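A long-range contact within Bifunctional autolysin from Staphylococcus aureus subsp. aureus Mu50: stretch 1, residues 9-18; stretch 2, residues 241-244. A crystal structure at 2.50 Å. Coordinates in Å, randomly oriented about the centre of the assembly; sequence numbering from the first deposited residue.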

# COMPACT_ATOMS: atom_id res chain seq x y z
N GLN A 9 21.19 -4.30 7.97
CA GLN A 9 22.31 -3.40 7.81
C GLN A 9 23.04 -3.56 6.51
O GLN A 9 23.85 -4.48 6.37
N THR A 10 22.75 -2.69 5.55
CA THR A 10 23.42 -2.79 4.26
C THR A 10 24.92 -2.61 4.46
O THR A 10 25.73 -3.19 3.73
N GLY A 11 25.29 -1.81 5.46
CA GLY A 11 26.69 -1.56 5.76
C GLY A 11 27.19 -0.46 4.85
O GLY A 11 28.35 -0.04 4.89
N MET A 12 26.26 0.01 4.04
CA MET A 12 26.40 1.05 3.05
C MET A 12 26.30 2.39 3.68
O MET A 12 26.54 2.55 4.87
N THR A 13 25.91 3.36 2.88
CA THR A 13 25.80 4.68 3.47
C THR A 13 24.72 5.46 2.79
O THR A 13 24.48 5.31 1.60
N LEU A 14 24.06 6.32 3.56
CA LEU A 14 22.99 7.16 3.08
C LEU A 14 23.51 8.12 2.03
O LEU A 14 22.78 8.49 1.12
N ASN A 15 24.80 8.50 2.14
CA ASN A 15 25.40 9.41 1.19
C ASN A 15 25.47 8.78 -0.18
O ASN A 15 25.19 9.43 -1.19
N GLN A 16 25.82 7.49 -0.20
CA GLN A 16 25.96 6.67 -1.40
C GLN A 16 24.61 6.37 -1.97
O GLN A 16 24.37 6.59 -3.16
N VAL A 17 23.71 5.89 -1.12
CA VAL A 17 22.38 5.58 -1.65
C VAL A 17 21.56 6.73 -2.20
O VAL A 17 20.78 6.55 -3.13
N ALA A 18 21.72 7.91 -1.62
CA ALA A 18 20.98 9.08 -2.09
C ALA A 18 21.52 9.62 -3.41
O ALA A 18 20.72 9.97 -4.28
N PRO A 241 15.75 -0.69 6.83
CA PRO A 241 17.08 -0.78 6.21
C PRO A 241 18.09 0.03 7.02
O PRO A 241 17.69 1.08 7.52
N GLN A 242 19.36 -0.38 7.16
CA GLN A 242 20.22 0.50 7.95
C GLN A 242 21.44 0.87 7.13
O GLN A 242 21.97 0.03 6.40
N TYR A 243 21.88 2.13 7.24
CA TYR A 243 23.05 2.57 6.49
C TYR A 243 24.07 3.04 7.51
O TYR A 243 23.69 3.70 8.48
N LYS A 244 25.37 2.73 7.30
CA LYS A 244 26.38 3.18 8.27
C LYS A 244 27.79 3.36 7.68
O LYS A 244 27.91 4.14 6.71
OXT LYS A 244 28.75 2.73 8.18

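The C-terminal end of the chain, residues 241-244, lies against residues 9-18, more than 220 residues earlier in sequence. Together the two stretches bury 477 Å². Stretch 1 starts with a beta-bridge residue, Gln9, turns, and enters a helix at Leu14. The bend leaves a hollow, and Tyr243 fills it.

Tyr243 is the main bump. It has the largest area covered by the other stretch. Its CA-to-CB bond points sideways, and chi1 is m (-51°), with chi2 at -79°. One ring face lies against Leu14 and Val17, in the first turn of the helix. Val17 points toward stretch 2 in the m rotamer and sets a methyl over one ring face. Val17 CG2 sits 3.8 Å from the centroid of the Tyr243 ring, a CH-pi contact 26° off the ring normal, and comes within 3.4 Å of Tyr243 CE1. Leu14 CA covers the same face. Leu14 (chi1 t, chi2 p) points sideways and brings CD1 to 4.3 Å from Tyr243 CD2. At the ring edge, near its plane, Met12 CB lies 4.3 Å from Tyr243 CD1. The rest of the Met12 side chain leads away, with chi1 between wells at -101° and both chi2 and chi3 t. The backbone also shapes the hollow: Leu14 N is 3.5 Å from Tyr243 CB, and Thr13 C is 3.8 Å from the same CB. Tyr243 OH is hydrogen-bonded elsewhere in the structure.

Thr10 closes another part of the hollow. It points toward stretch 2 in the p rotamer. Its OG1 donates to Gln242 O at 2.7 Å, and its backbone N donates to that same Gln242 O at 3.0 Å, so one carbonyl takes both bonds. Thr10 OG1 also accepts from Met12 N at 3.3 Å, which ties the turn together. Thr10 OG1 passes 3.6 Å from Tyr243 CD1. Gly11 has no side chain, and its positive phi suits glycine.

Gln9 and Gln242 form a parallel beta bridge, with CA atoms 4.4 Å apart. Both side chains lie on the same face of the sheet and run alongside each other. Gln242 has chi1 m; chi1 and chi2 of Gln9 fall between wells. Gln9 NE2 and Gln242 OE1 are 2.8 Å apart, but the angle is too poor for a hydrogen bond. The CA-to-CB bond of Pro241 points sideways, and its side chain makes no contact with stretch 1.

At the chain end, Lys244 N donates to Met12 O at 2.7 Å. The CA-to-CB bond of Lys244 points away, chi1 is m, and the residue is poorly ordered. Its carboxylate stays nearby: Lys244 O is 3.6 Å from Thr13 CB. Thr13, in the t rotamer, points away overall, though its CB touches stretch 2. It also caps the helix. Thr13 OG1 caps the N-terminal end of the helix, accepting a weak hydrogen bond from Asn15 N at 3.4 Å. Asn15, Gln16 and Ala18 do not reach stretch 2.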

# COMPACT_ATOMS: atom_id res chain seq x y z
CB GLN A 9 23.30 -3.58 8.98
CG GLN A 9 23.15 -2.53 10.07
CD GLN A 9 23.24 -3.15 11.45
OE1 GLN A 9 24.30 -3.19 12.07
NE2 GLN A 9 22.11 -3.68 11.92
CB THR A 10 22.87 -1.71 3.31
OG1 THR A 10 23.02 -0.43 3.94
CG2 THR A 10 21.42 -1.94 2.94
CB MET A 12 25.23 0.97 2.10
CG MET A 12 25.51 0.32 0.84
SD MET A 12 23.94 0.55 0.01
CE MET A 12 24.26 -0.22 -1.40
CB THR A 13 27.16 5.38 3.46
OG1 THR A 13 27.00 6.69 4.02
CG2 THR A 13 27.74 5.48 2.07
CB LEU A 14 22.44 7.94 4.28
CG LEU A 14 21.35 8.97 4.02
CD1 LEU A 14 20.06 8.27 3.64
CD2 LEU A 14 21.13 9.79 5.27
CB ASN A 15 26.80 9.72 1.67
CG ASN A 15 26.89 10.86 2.65
OD1 ASN A 15 26.03 11.00 3.53
ND2 ASN A 15 27.96 11.64 2.64
CB GLN A 16 26.64 5.32 -1.07
CG GLN A 16 27.57 4.70 -2.13
CD GLN A 16 28.06 3.31 -1.73
OE1 GLN A 16 28.74 3.16 -0.71
NE2 GLN A 16 27.83 2.26 -2.55
CB VAL A 17 21.56 4.71 -0.67
CG1 VAL A 17 22.17 3.32 -0.57
CG2 VAL A 17 21.48 5.37 0.69
CB ALA A 18 21.02 10.17 -1.03
CB PRO A 241 16.89 -0.12 4.84
CG PRO A 241 15.41 -0.24 4.55
CD PRO A 241 14.76 -0.08 5.91
CB GLN A 242 20.68 -0.17 9.26
CG GLN A 242 19.60 -0.36 10.32
CD GLN A 242 20.19 -0.30 11.72
OE1 GLN A 242 20.87 -1.21 12.17
NE2 GLN A 242 19.86 0.76 12.45
CB TYR A 243 22.69 3.75 5.54
CG TYR A 243 21.49 3.57 4.63
CD1 TYR A 243 21.58 2.83 3.46
CD2 TYR A 243 20.27 4.17 4.92
CE1 TYR A 243 20.50 2.70 2.60
CE2 TYR A 243 19.17 4.04 4.06
CZ TYR A 243 19.30 3.31 2.91
OH TYR A 243 18.22 3.26 2.08
CB LYS A 244 26.42 2.24 9.50
CG LYS A 244 25.44 2.64 10.61
CD LYS A 244 25.93 2.36 12.04
CE LYS A 244 24.87 2.78 13.04
NZ LYS A 244 25.27 2.54 14.46